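Local coordinates for transcriptional regulator, SorC family (Enterococcus faecalis, PDB 2O0M), which probably regulates transcription as a SorC-family protein, with a DNA-binding region and a domain thought to bind a carbohydrate, at residues K99-Y104 with C110-G115; K314-Y319 with T327-D332; S163-K168 with G200-A205. All coordinates share one frame; numbering follows the deposited sequence.

Contact 1: residues K99-Y104 with C110-G115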
ATOM      1  N   LYS A  99      12.675   3.671 -17.596  1.00 21.80           N
ATOM      2  CA  LYS A  99      12.520   2.618 -18.608  1.00 21.87           C
ATOM      3  C   LYS A  99      13.130   1.310 -18.138  1.00 20.60           C
ATOM      4  O   LYS A  99      12.519   0.250 -18.260  1.00 20.65           O
ATOM      5  CB  LYS A  99      13.188   3.033 -19.920  1.00 22.50           C
ATOM      6  CG  LYS A  99      13.276   1.915 -20.970  1.00 23.32           C
ATOM      7  CD  LYS A  99      14.111   2.373 -22.160  1.00 23.71           C
ATOM      8  CE  LYS A  99      14.497   1.207 -23.074  1.00 25.15           C
ATOM      9  NZ  LYS A  99      15.527   1.602 -24.090  1.00 26.67           N
ATOM     10  N   GLU A 100      14.346   1.386 -17.613  1.00 19.50           N
ATOM     11  CA  GLU A 100      15.040   0.195 -17.152  1.00 19.07           C
ATOM     12  C   GLU A 100      14.247  -0.471 -16.021  1.00 17.96           C
ATOM     13  O   GLU A 100      14.138  -1.694 -15.964  1.00 17.32           O
ATOM     14  CB  GLU A 100      16.470   0.529 -16.712  1.00 19.33           C
ATOM     15  CG  GLU A 100      17.408   0.868 -17.891  1.00 21.23           C
ATOM     16  CD  GLU A 100      18.868   1.055 -17.490  1.00 21.84           C
ATOM     17  OE1 GLU A 100      19.285   0.555 -16.421  1.00 24.86           O
ATOM     18  OE2 GLU A 100      19.615   1.692 -18.270  1.00 26.02           O
HETATM   19  N   MSE A 101      13.668   0.336 -15.138  1.00 17.20           N
HETATM   20  CA  MSE A 101      12.867  -0.214 -14.032  1.00 17.06           C
HETATM   21  C   MSE A 101      11.591  -0.892 -14.521  1.00 16.70           C
HETATM   22  O   MSE A 101      11.278  -1.994 -14.083  1.00 16.01           O
HETATM   23  CB  MSE A 101      12.523   0.870 -12.998  1.00 16.95           C
HETATM   24  CG  MSE A 101      13.702   1.297 -12.136  1.00 16.44           C
HETATM   25 SE   MSE A 101      14.227  -0.072 -10.851  1.00 20.77          SE
HETATM   26  CE  MSE A 101      12.783   0.174  -9.624  1.00 17.50           C
ATOM     27  N   THR A 102      10.859  -0.255 -15.434  1.00 17.18           N
ATOM     28  CA  THR A 102       9.618  -0.860 -15.926  1.00 17.91           C
ATOM     29  C   THR A 102       9.899  -2.188 -16.626  1.00 17.55           C
ATOM     30  O   THR A 102       9.155  -3.141 -16.467  1.00 17.69           O
ATOM     31  CB  THR A 102       8.826   0.049 -16.897  1.00 18.92           C
ATOM     32  OG1 THR A 102       9.553   0.209 -18.117  1.00 21.66           O
ATOM     33  CG2 THR A 102       8.582   1.400 -16.284  1.00 19.01           C
ATOM     34  N   GLN A 103      10.985  -2.239 -17.395  1.00 17.47           N
ATOM     35  CA  GLN A 103      11.357  -3.448 -18.121  1.00 17.42           C
ATOM     36  C   GLN A 103      11.874  -4.540 -17.194  1.00 17.20           C
ATOM     37  O   GLN A 103      11.620  -5.718 -17.414  1.00 16.47           O
ATOM     38  CB  GLN A 103      12.377  -3.106 -19.211  1.00 17.65           C
ATOM     39  CG  GLN A 103      11.752  -2.205 -20.269  1.00 18.08           C
ATOM     40  CD  GLN A 103      12.616  -2.007 -21.499  1.00 18.16           C
ATOM     41  OE1 GLN A 103      13.835  -2.124 -21.443  1.00 18.31           O
ATOM     42  NE2 GLN A 103      11.975  -1.710 -22.624  1.00 20.06           N
ATOM     43  N   TYR A 104      12.577  -4.143 -16.140  1.00 16.89           N
ATOM     44  CA  TYR A 104      13.091  -5.104 -15.166  1.00 17.11           C
ATOM     45  C   TYR A 104      11.942  -5.901 -14.548  1.00 16.57           C
ATOM     46  O   TYR A 104      12.043  -7.115 -14.373  1.00 17.25           O
ATOM     47  CB  TYR A 104      13.880  -4.372 -14.075  1.00 17.63           C
ATOM     48  CG  TYR A 104      14.583  -5.263 -13.080  1.00 17.61           C
ATOM     49  CD1 TYR A 104      13.943  -5.690 -11.920  1.00 17.82           C
ATOM     50  CD2 TYR A 104      15.899  -5.657 -13.280  1.00 18.96           C
ATOM     51  CE1 TYR A 104      14.585  -6.508 -11.002  1.00 17.97           C
ATOM     52  CE2 TYR A 104      16.553  -6.462 -12.363  1.00 18.70           C
ATOM     53  CZ  TYR A 104      15.892  -6.882 -11.227  1.00 18.89           C
ATOM     54  OH  TYR A 104      16.547  -7.681 -10.325  1.00 19.28           O
ATOM     55  N   CYS A 110       7.079   3.165 -14.208  1.00 16.58           N
ATOM     56  CA  CYS A 110       7.832   3.429 -13.003  1.00 16.28           C
ATOM     57  C   CYS A 110       8.191   4.908 -13.032  1.00 16.52           C
ATOM     58  O   CYS A 110       8.653   5.416 -14.057  1.00 16.92           O
ATOM     59  CB  CYS A 110       9.085   2.558 -12.919  1.00 16.04           C
ATOM     60  SG  CYS A 110      10.065   2.887 -11.440  1.00 16.11           S
ATOM     61  N   ILE A 111       7.922   5.597 -11.928  1.00 16.03           N
ATOM     62  CA  ILE A 111       8.336   6.985 -11.744  1.00 16.53           C
ATOM     63  C   ILE A 111       9.462   6.983 -10.723  1.00 15.91           C
ATOM     64  O   ILE A 111       9.289   6.499  -9.614  1.00 15.21           O
ATOM     65  CB  ILE A 111       7.179   7.871 -11.253  1.00 16.61           C
ATOM     66  CG1 ILE A 111       6.069   7.885 -12.303  1.00 18.88           C
ATOM     67  CG2 ILE A 111       7.673   9.300 -10.995  1.00 16.29           C
ATOM     68  CD1 ILE A 111       4.725   8.353 -11.797  1.00 18.81           C
ATOM     69  N   VAL A 112      10.619   7.515 -11.114  1.00 15.51           N
ATOM     70  CA  VAL A 112      11.789   7.558 -10.243  1.00 15.83           C
ATOM     71  C   VAL A 112      12.038   9.009  -9.818  1.00 15.96           C
ATOM     72  O   VAL A 112      12.407   9.861 -10.635  1.00 15.72           O
ATOM     73  CB  VAL A 112      13.053   7.000 -10.938  1.00 15.54           C
ATOM     74  CG1 VAL A 112      14.261   7.134 -10.030  1.00 15.80           C
ATOM     75  CG2 VAL A 112      12.859   5.545 -11.343  1.00 14.37           C
ATOM     76  N   VAL A 113      11.810   9.282  -8.539  1.00 15.61           N
ATOM     77  CA  VAL A 113      11.983  10.613  -7.976  1.00 16.08           C
ATOM     78  C   VAL A 113      13.448  10.833  -7.610  1.00 16.17           C
ATOM     79  O   VAL A 113      14.122   9.919  -7.125  1.00 14.69           O
ATOM     80  CB  VAL A 113      11.080  10.791  -6.730  1.00 16.21           C
ATOM     81  CG1 VAL A 113      11.346  12.121  -6.025  1.00 17.54           C
ATOM     82  CG2 VAL A 113       9.611  10.675  -7.139  1.00 15.87           C
ATOM     83  N   ALA A 114      13.925  12.059  -7.830  1.00 16.43           N
ATOM     84  CA  ALA A 114      15.304  12.391  -7.536  1.00 16.98           C
ATOM     85  C   ALA A 114      15.569  12.190  -6.057  1.00 16.48           C
ATOM     86  O   ALA A 114      14.767  12.595  -5.221  1.00 15.65           O
ATOM     87  CB  ALA A 114      15.618  13.839  -7.937  1.00 17.35           C
ATOM     88  N   GLY A 115      16.700  11.564  -5.750  1.00 16.15           N
ATOM     89  CA  GLY A 115      17.192  11.500  -4.389  1.00 15.97           C
ATOM     90  C   GLY A 115      17.026  10.157  -3.712  1.00 15.23           C
ATOM     91  O   GLY A 115      16.792   9.132  -4.358  1.00 14.83           O
TER

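Contact 2: residues K314-Y319 with T327-D332. With PO4 (phosphate ion), chain C.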
ATOM      1  N   LYS A 314      15.642  -4.761  -1.772  1.00 11.29           N
ATOM      2  CA  LYS A 314      15.372  -6.197  -1.690  1.00 11.84           C
ATOM      3  C   LYS A 314      13.878  -6.486  -1.557  1.00 11.47           C
ATOM      4  O   LYS A 314      13.343  -7.367  -2.234  1.00 10.42           O
ATOM      5  CB  LYS A 314      16.132  -6.819  -0.522  1.00 12.38           C
ATOM      6  CG  LYS A 314      17.636  -6.883  -0.728  1.00 14.13           C
ATOM      7  CD  LYS A 314      18.340  -7.313   0.538  1.00 15.14           C
ATOM      8  CE  LYS A 314      19.720  -7.890   0.263  1.00 18.56           C
ATOM      9  NZ  LYS A 314      20.551  -7.042  -0.632  1.00 21.10           N
ATOM     10  N   ALA A 315      13.204  -5.723  -0.701  1.00 10.49           N
ATOM     11  CA  ALA A 315      11.764  -5.915  -0.486  1.00 10.80           C
ATOM     12  C   ALA A 315      10.988  -5.607  -1.766  1.00  9.96           C
ATOM     13  O   ALA A 315      10.049  -6.323  -2.127  1.00  9.68           O
ATOM     14  CB  ALA A 315      11.276  -5.037   0.642  1.00 10.19           C
ATOM     15  N   ILE A 316      11.364  -4.521  -2.433  1.00 10.20           N
ATOM     16  CA  ILE A 316      10.729  -4.133  -3.700  1.00 10.87           C
ATOM     17  C   ILE A 316      10.864  -5.253  -4.740  1.00 11.12           C
ATOM     18  O   ILE A 316       9.882  -5.664  -5.359  1.00 11.78           O
ATOM     19  CB  ILE A 316      11.313  -2.811  -4.246  1.00 10.80           C
ATOM     20  CG1 ILE A 316      10.898  -1.645  -3.341  1.00  9.62           C
ATOM     21  CG2 ILE A 316      10.838  -2.552  -5.668  1.00 10.91           C
ATOM     22  CD1 ILE A 316      11.746  -0.382  -3.546  1.00 11.24           C
ATOM     23  N   ARG A 317      12.073  -5.768  -4.904  1.00 11.69           N
ATOM     24  CA  ARG A 317      12.303  -6.876  -5.840  1.00 12.31           C
ATOM     25  C   ARG A 317      11.425  -8.092  -5.522  1.00 12.01           C
ATOM     26  O   ARG A 317      10.851  -8.704  -6.416  1.00 12.67           O
ATOM     27  CB  ARG A 317      13.772  -7.297  -5.817  1.00 12.53           C
ATOM     28  CG  ARG A 317      14.695  -6.330  -6.517  1.00 14.05           C
ATOM     29  CD  ARG A 317      16.131  -6.584  -6.129  1.00 15.66           C
ATOM     30  NE  ARG A 317      16.512  -7.980  -6.346  1.00 18.32           N
ATOM     31  CZ  ARG A 317      17.352  -8.662  -5.570  1.00 19.37           C
ATOM     32  NH1 ARG A 317      17.934  -8.090  -4.518  1.00 19.56           N
ATOM     33  NH2 ARG A 317      17.626  -9.930  -5.844  1.00 20.38           N
ATOM     34  N   ALA A 318      11.311  -8.431  -4.247  1.00 12.27           N
ATOM     35  CA  ALA A 318      10.613  -9.651  -3.848  1.00 12.08           C
ATOM     36  C   ALA A 318       9.109  -9.529  -4.065  1.00 12.56           C
ATOM     37  O   ALA A 318       8.456 -10.469  -4.535  1.00 13.16           O
ATOM     38  CB  ALA A 318      10.921  -9.993  -2.407  1.00 11.97           C
ATOM     39  N   TYR A 319       8.549  -8.376  -3.714  1.00 11.89           N
ATOM     40  CA  TYR A 319       7.112  -8.176  -3.905  1.00 12.70           C
ATOM     41  C   TYR A 319       6.795  -7.992  -5.389  1.00 13.41           C
ATOM     42  O   TYR A 319       5.823  -8.546  -5.894  1.00 13.54           O
ATOM     43  CB  TYR A 319       6.557  -6.971  -3.123  1.00 12.06           C
ATOM     44  CG  TYR A 319       5.156  -6.679  -3.598  1.00 11.06           C
ATOM     45  CD1 TYR A 319       4.086  -7.479  -3.193  1.00 11.82           C
ATOM     46  CD2 TYR A 319       4.912  -5.690  -4.542  1.00 11.19           C
ATOM     47  CE1 TYR A 319       2.795  -7.267  -3.679  1.00 11.50           C
ATOM     48  CE2 TYR A 319       3.633  -5.467  -5.031  1.00 10.99           C
ATOM     49  CZ  TYR A 319       2.576  -6.250  -4.603  1.00 10.30           C
ATOM     50  OH  TYR A 319       1.307  -6.019  -5.110  1.00 12.52           O
ATOM     51  N   THR A 327       0.618  -2.411 -12.541  1.00 13.43           N
ATOM     52  CA  THR A 327       1.134  -1.626 -11.404  1.00 13.65           C
ATOM     53  C   THR A 327       1.982  -0.434 -11.888  1.00 13.70           C
ATOM     54  O   THR A 327       2.783  -0.566 -12.812  1.00 14.58           O
ATOM     55  CB  THR A 327       1.973  -2.504 -10.435  1.00 13.76           C
ATOM     56  OG1 THR A 327       1.147  -3.544  -9.879  1.00 12.77           O
ATOM     57  CG2 THR A 327       2.558  -1.686  -9.282  1.00 14.22           C
ATOM     58  N   TRP A 328       1.763   0.725 -11.275  1.00 13.13           N
ATOM     59  CA  TRP A 328       2.672   1.863 -11.389  1.00 13.58           C
ATOM     60  C   TRP A 328       3.531   1.832 -10.129  1.00 13.17           C
ATOM     61  O   TRP A 328       2.997   1.779  -9.019  1.00 12.48           O
ATOM     62  CB  TRP A 328       1.906   3.188 -11.422  1.00 15.51           C
ATOM     63  CG  TRP A 328       1.194   3.501 -12.695  1.00 17.81           C
ATOM     64  CD1 TRP A 328       0.317   2.702 -13.363  1.00 20.53           C
ATOM     65  CD2 TRP A 328       1.244   4.735 -13.420  1.00 20.04           C
ATOM     66  NE1 TRP A 328      -0.154   3.350 -14.488  1.00 21.13           N
ATOM     67  CE2 TRP A 328       0.402   4.598 -14.540  1.00 20.18           C
ATOM     68  CE3 TRP A 328       1.939   5.934 -13.242  1.00 20.59           C
ATOM     69  CZ2 TRP A 328       0.226   5.615 -15.468  1.00 19.78           C
ATOM     70  CZ3 TRP A 328       1.758   6.949 -14.176  1.00 19.95           C
ATOM     71  CH2 TRP A 328       0.913   6.778 -15.269  1.00 19.99           C
ATOM     72  N   LEU A 329       4.851   1.872 -10.291  1.00 12.26           N
ATOM     73  CA  LEU A 329       5.756   1.913  -9.143  1.00 12.23           C
ATOM     74  C   LEU A 329       6.322   3.320  -9.013  1.00 11.46           C
ATOM     75  O   LEU A 329       7.006   3.800  -9.918  1.00 12.41           O
ATOM     76  CB  LEU A 329       6.894   0.904  -9.292  1.00 11.97           C
ATOM     77  CG  LEU A 329       7.997   0.964  -8.224  1.00 13.02           C
ATOM     78  CD1 LEU A 329       7.448   0.664  -6.834  1.00 13.23           C
ATOM     79  CD2 LEU A 329       9.127   0.012  -8.560  1.00 13.24           C
ATOM     80  N   ILE A 330       6.017   3.975  -7.898  1.00 10.98           N
ATOM     81  CA  ILE A 330       6.629   5.262  -7.548  1.00 11.15           C
ATOM     82  C   ILE A 330       7.766   4.957  -6.586  1.00 10.44           C
ATOM     83  O   ILE A 330       7.557   4.365  -5.528  1.00 11.08           O
ATOM     84  CB  ILE A 330       5.645   6.225  -6.872  1.00 11.24           C
ATOM     85  CG1 ILE A 330       4.465   6.491  -7.812  1.00 11.71           C
ATOM     86  CG2 ILE A 330       6.368   7.518  -6.473  1.00 11.29           C
ATOM     87  CD1 ILE A 330       3.339   7.276  -7.212  1.00 11.53           C
ATOM     88  N   THR A 331       8.972   5.355  -6.961  1.00 10.99           N
ATOM     89  CA  THR A 331      10.149   5.028  -6.182  1.00 10.44           C
ATOM     90  C   THR A 331      11.165   6.164  -6.299  1.00 10.47           C
ATOM     91  O   THR A 331      10.863   7.235  -6.841  1.00 11.20           O
ATOM     92  CB  THR A 331      10.729   3.668  -6.654  1.00 10.99           C
ATOM     93  OG1 THR A 331      11.716   3.192  -5.728  1.00 10.64           O
ATOM     94  CG2 THR A 331      11.292   3.736  -8.076  1.00 11.42           C
ATOM     95  N   ASP A 332      12.357   5.937  -5.788  1.00 10.50           N
ATOM     96  CA  ASP A 332      13.395   6.964  -5.887  1.00 10.74           C
ATOM     97  C   ASP A 332      14.674   6.431  -6.506  1.00 11.85           C
ATOM     98  O   ASP A 332      14.802   5.240  -6.776  1.00 11.66           O
ATOM     99  CB  ASP A 332      13.631   7.668  -4.547  1.00 11.02           C
ATOM    100  CG  ASP A 332      14.029   6.729  -3.426  1.00  9.94           C
ATOM    101  OD1 ASP A 332      14.492   5.607  -3.696  1.00 12.58           O
ATOM    102  OD2 ASP A 332      13.886   7.140  -2.252  1.00 11.74           O
TER
HETATM  103  P   PO4 C 402      15.168 -10.438  -8.600  1.00 43.98           P
HETATM  104  O1  PO4 C 402      16.034 -11.454  -7.896  1.00 46.76           O
HETATM  105  O2  PO4 C 402      15.967  -9.474  -9.437  1.00 48.56           O
HETATM  106  O3  PO4 C 402      14.186 -11.171  -9.472  1.00 46.44           O
HETATM  107  O4  PO4 C 402      14.407  -9.653  -7.570  1.00 48.29           O

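Contact 3: residues S163-K168 with G200-A205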
ATOM      1  N   SER A 163      -5.261  18.365  -4.432  1.00 14.44           N
ATOM      2  CA  SER A 163      -6.661  18.209  -4.742  1.00 15.28           C
ATOM      3  C   SER A 163      -6.915  17.203  -5.871  1.00 15.09           C
ATOM      4  O   SER A 163      -6.235  17.225  -6.893  1.00 16.01           O
ATOM      5  CB  SER A 163      -7.244  19.571  -5.139  1.00 15.24           C
ATOM      6  OG  SER A 163      -8.622  19.441  -5.427  1.00 17.65           O
ATOM      7  N   LEU A 164      -7.910  16.341  -5.677  1.00 15.12           N
ATOM      8  CA  LEU A 164      -8.392  15.440  -6.735  1.00 15.20           C
ATOM      9  C   LEU A 164      -9.893  15.550  -6.978  1.00 15.62           C
ATOM     10  O   LEU A 164     -10.366  15.131  -8.026  1.00 15.26           O
ATOM     11  CB  LEU A 164      -8.075  13.971  -6.411  1.00 15.33           C
ATOM     12  CG  LEU A 164      -6.588  13.646  -6.314  1.00 15.30           C
ATOM     13  CD1 LEU A 164      -6.357  12.218  -5.797  1.00 14.70           C
ATOM     14  CD2 LEU A 164      -5.887  13.840  -7.646  1.00 15.93           C
ATOM     15  N   GLU A 165     -10.633  16.092  -6.017  1.00 15.64           N
ATOM     16  CA  GLU A 165     -12.084  16.113  -6.091  1.00 16.68           C
ATOM     17  C   GLU A 165     -12.520  17.199  -7.070  1.00 17.29           C
ATOM     18  O   GLU A 165     -11.942  18.284  -7.094  1.00 18.05           O
ATOM     19  CB  GLU A 165     -12.676  16.384  -4.705  1.00 16.28           C
ATOM     20  CG  GLU A 165     -14.131  15.998  -4.567  1.00 16.34           C
ATOM     21  CD  GLU A 165     -14.366  14.530  -4.267  1.00 16.18           C
ATOM     22  OE1 GLU A 165     -15.550  14.182  -4.042  1.00 16.10           O
ATOM     23  OE2 GLU A 165     -13.399  13.727  -4.267  1.00 15.02           O
ATOM     24  N   THR A 166     -13.530  16.892  -7.882  1.00 18.51           N
ATOM     25  CA  THR A 166     -14.125  17.877  -8.789  1.00 19.28           C
ATOM     26  C   THR A 166     -15.634  17.721  -8.772  1.00 20.34           C
ATOM     27  O   THR A 166     -16.174  16.846  -8.093  1.00 19.54           O
ATOM     28  CB  THR A 166     -13.631  17.703 -10.251  1.00 19.38           C
ATOM     29  OG1 THR A 166     -14.095  16.455 -10.773  1.00 20.47           O
ATOM     30  CG2 THR A 166     -12.117  17.761 -10.344  1.00 19.48           C
ATOM     31  N   GLU A 167     -16.321  18.572  -9.536  1.00 21.47           N
ATOM     32  CA  GLU A 167     -17.769  18.459  -9.689  1.00 22.95           C
ATOM     33  C   GLU A 167     -18.164  17.066 -10.152  1.00 22.32           C
ATOM     34  O   GLU A 167     -19.153  16.505  -9.676  1.00 22.10           O
ATOM     35  CB  GLU A 167     -18.286  19.466 -10.722  1.00 23.34           C
ATOM     36  CG  GLU A 167     -18.155  20.920 -10.336  1.00 26.70           C
ATOM     37  CD  GLU A 167     -18.296  21.839 -11.542  1.00 27.05           C
ATOM     38  OE1 GLU A 167     -19.431  21.981 -12.055  1.00 32.76           O
ATOM     39  OE2 GLU A 167     -17.270  22.411 -11.984  1.00 32.20           O
ATOM     40  N   LYS A 168     -17.383  16.523 -11.086  1.00 21.92           N
ATOM     41  CA  LYS A 168     -17.696  15.258 -11.749  1.00 21.54           C
ATOM     42  C   LYS A 168     -16.934  14.040 -11.223  1.00 20.28           C
ATOM     43  O   LYS A 168     -17.336  12.916 -11.505  1.00 20.19           O
ATOM     44  CB  LYS A 168     -17.421  15.381 -13.246  1.00 22.03           C
ATOM     45  CG  LYS A 168     -18.296  16.416 -13.947  1.00 22.97           C
ATOM     46  CD  LYS A 168     -18.131  16.337 -15.454  1.00 24.08           C
ATOM     47  CE  LYS A 168     -19.024  17.352 -16.154  1.00 25.44           C
ATOM     48  NZ  LYS A 168     -20.475  17.119 -15.864  1.00 28.06           N
ATOM     49  N   GLY A 200      -9.676  16.589  -1.020  1.00 14.05           N
ATOM     50  CA  GLY A 200     -11.048  17.079  -1.131  1.00 14.27           C
ATOM     51  C   GLY A 200     -12.104  15.996  -1.218  1.00 14.27           C
ATOM     52  O   GLY A 200     -13.276  16.284  -1.471  1.00 15.33           O
ATOM     53  N   GLY A 201     -11.704  14.742  -1.003  1.00 13.96           N
ATOM     54  CA  GLY A 201     -12.628  13.624  -1.082  1.00 13.84           C
ATOM     55  C   GLY A 201     -13.217  13.245   0.253  1.00 13.92           C
ATOM     56  O   GLY A 201     -13.297  14.070   1.181  1.00 14.27           O
ATOM     57  N   ASN A 202     -13.634  11.983   0.339  1.00 14.08           N
ATOM     58  CA  ASN A 202     -14.258  11.446   1.517  1.00 13.82           C
ATOM     59  C   ASN A 202     -13.617  10.128   1.906  1.00 13.62           C
ATOM     60  O   ASN A 202     -12.883   9.540   1.119  1.00 12.76           O
ATOM     61  CB  ASN A 202     -15.748  11.263   1.257  1.00 14.10           C
ATOM     62  CG  ASN A 202     -16.490  12.579   1.276  1.00 14.41           C
ATOM     63  OD1 ASN A 202     -16.727  13.138   2.347  1.00 16.53           O
ATOM     64  ND2 ASN A 202     -16.820  13.105   0.099  1.00 16.39           N
ATOM     65  N   TYR A 203     -13.890   9.679   3.125  1.00 13.50           N
ATOM     66  CA  TYR A 203     -13.380   8.396   3.589  1.00 13.86           C
ATOM     67  C   TYR A 203     -14.439   7.638   4.341  1.00 14.09           C
ATOM     68  O   TYR A 203     -15.424   8.215   4.830  1.00 14.27           O
ATOM     69  CB  TYR A 203     -12.123   8.558   4.457  1.00 13.70           C
ATOM     70  CG  TYR A 203     -12.359   9.095   5.861  1.00 13.39           C
ATOM     71  CD1 TYR A 203     -12.444   8.234   6.947  1.00 14.56           C
ATOM     72  CD2 TYR A 203     -12.457  10.463   6.102  1.00 12.46           C
ATOM     73  CE1 TYR A 203     -12.644   8.715   8.234  1.00 14.08           C
ATOM     74  CE2 TYR A 203     -12.647  10.958   7.386  1.00 13.36           C
ATOM     75  CZ  TYR A 203     -12.755  10.070   8.449  1.00 13.82           C
ATOM     76  OH  TYR A 203     -12.955  10.528   9.732  1.00 13.64           O
ATOM     77  N   ARG A 204     -14.234   6.331   4.412  1.00 14.32           N
ATOM     78  CA  ARG A 204     -14.987   5.477   5.303  1.00 14.47           C
ATOM     79  C   ARG A 204     -14.013   4.566   6.034  1.00 14.12           C
ATOM     80  O   ARG A 204     -13.333   3.761   5.416  1.00 13.03           O
ATOM     81  CB  ARG A 204     -16.017   4.663   4.526  1.00 15.01           C
ATOM     82  CG  ARG A 204     -17.167   5.505   3.981  1.00 17.42           C
ATOM     83  CD  ARG A 204     -18.102   5.947   5.086  1.00 21.11           C
ATOM     84  NE  ARG A 204     -18.815   4.820   5.668  1.00 23.73           N
ATOM     85  CZ  ARG A 204     -19.885   4.244   5.133  1.00 26.00           C
ATOM     86  NH1 ARG A 204     -20.402   4.676   3.989  1.00 28.23           N
ATOM     87  NH2 ARG A 204     -20.444   3.225   5.759  1.00 26.78           N
ATOM     88  N   ALA A 205     -13.946   4.719   7.350  1.00 14.06           N
ATOM     89  CA  ALA A 205     -13.075   3.898   8.173  1.00 14.21           C
ATOM     90  C   ALA A 205     -13.703   2.534   8.343  1.00 14.03           C
ATOM     91  O   ALA A 205     -14.924   2.398   8.349  1.00 14.68           O
ATOM     92  CB  ALA A 205     -12.838   4.547   9.522  1.00 14.47           C
TER
HETATM   93  O   HOH W   1     -15.834  12.046  -2.397  1.00 21.52           O

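Contact 1: residues K99-Y104 with C110-G115
Met-101 and Cys-110 make the apolar heart of this contact, where helix 96-105 turns back on strand 109-113. Met-101 is present as selenomethionine, and it meets the strand with the root of its chain: its CB lies 3.5 Å from Cys-110 SG. The cysteine sulfur stands anti to the backbone N (chi1 179°), which carries it along the base of the longer side chain. Beyond that point the Met-101 chain bends twice, and its CG passes Val-112 CG2 at a looser 4.4 Å. A long flexible chain suits this position, since Met-101 also packs on Leu-329 of the neighbouring strand 328-332 in the sheet and on Ala-336 and Ile-339 of helix 333-339.

Thr-102 adds the tightest approach. Its methyl CG2 comes to 3.1 Å from Cys-110 N and 3.6 Å from Cys-110 CB, so the methyl lies against the backbone of the strand, closer than Met-101 CB comes to the sulfur.

No hydrogen bond joins the two segments; the side-chain bond here is internal to the helix. Thr-102 OG1 donates to Lys-99 O over 3.0 Å, and Gln-103 N reaches the same oxygen from the same face of its carbonyl plane. This bond fixes the rotation of the threonine, holding its hydroxyl back against the helix while the methyl meets the strand. A polar tie between the two elements comes from one turn earlier, where Glu-98 OE2 accepts from Val-112 N.

The chemistry therefore implies a helix seated on its strand by shape: the contact is made chiefly by a methyl, a methylene and a thiol, with the axes of the short segments 7.8 Å apart at closest.

Contact 2: residues K314-Y319 with T327-D332
Arg-317 NH2 donates to phosphate O1 at 3.0 Å in a nearly straight bond (166°), beside Ile-316, the residue that carries the packing against the strand. Arg-317 NE gives a second bond, more bent, to phosphate O4 at 3.0 Å, and the phosphorus lies in the guanidinium plane at its edge. The bend at chi3 (54°) turns the group onto the anion, which probably came from the crystallisation liquor; arginine suits it by offering several N-H groups along one edge.

Ile-316, the residue before it on the helix, points toward the strand and is buried. Its CG2 touches Leu-329 CD2 at 4.2 Å, while CD1 stands 4.2 Å from Thr-331 OG1, the two side chains crossing at a slant. Branched isoleucine can thus meet two successive inward residues of the strand with separate arms. The buried threonine hydroxyl is satisfied by Ala-307 O, so it can border a hydrocarbon group.

Asp-332 closes the strand as the N-cap of helix 333-339, its OD1 accepting from both Gly-309 N and Ala-335 N. The contact belongs to the beta-alpha-beta unit of strand 302-306, helix 313-320 and strand 328-332; helix 122-138 covers Ile-330 and Trp-328 on the opposite face of the sheet.

Contact 3: residues S163-K168 with G200-A205
With CG anti to the backbone N (chi1 -161°) and the chain then bent at chi2 (83°), Glu-165 folds its side chain along the backbone of Gly-200 and Gly-201. The aliphatic part does much of the touching: Glu-165 CG rests 3.2 Å from Gly-200 O, and its carboxylate end reaches Gly-201, with OE2 3.3 Å from Gly-201 CA. Neither approach is a hydrogen bond; both are close packing of a side chain on a bare main chain.

Glycine suits both places. Gly-200 ends helix 188-199 in a Schellman motif, and its positive phi (84°) is of the kind glycine adopts readily. The absence of a CB also makes room for Glu-165, whose CB would otherwise be crowded there; at Gly-201 the same economy of atoms makes room for OE2.

The carboxylate is anchored at both oxygens. OE2 accepts from Asn-171 N, a bond that ties the loop to strand 169-175. Glu-165 OE1 accepts a hydrogen bond from a water at 2.7 Å, and this water in turn accepts from Asn-202 ND2 at 2.9 Å. Asn-202 therefore joins the contact through solvent, its ND2 lying 4.5 Å from Glu-165 OE1. Glutamate is apt here because its length lets the CH2 groups pack on the glycines while the charged end gathers N-H and water donors.

The loop after helix 152-159 thus meets the end of helix 188-199 at the surface, where backbone bonds from Leu-164 and Glu-165 to Thr-199 reinforce it. Alongside, strand 202-203 runs parallel to strand 169-175.

In the fold
All three contacts belong to the putative sugar-binding domain and reach one mixed sheet. Along the chain contact 1 comes first, contact 3 next and contact 2 last. Contacts 1 and 2 are neighbours, their centres about 9 Å apart, because strands 109-113 and 328-332 run parallel side by side; probable hydrogen bonds join Ile-111 N to Leu-329 O and Val-113 N to Thr-331 O, each 2.8 Å. An early strand is thereby paired with one near the chain's end. The centres of contacts 2 and 3 are about 27 Å apart, on opposite sides of the chain's centre: contacts 1 and 2 pack helices on one end of the sheet, while contact 3 lies at the surface beside strand 202-203.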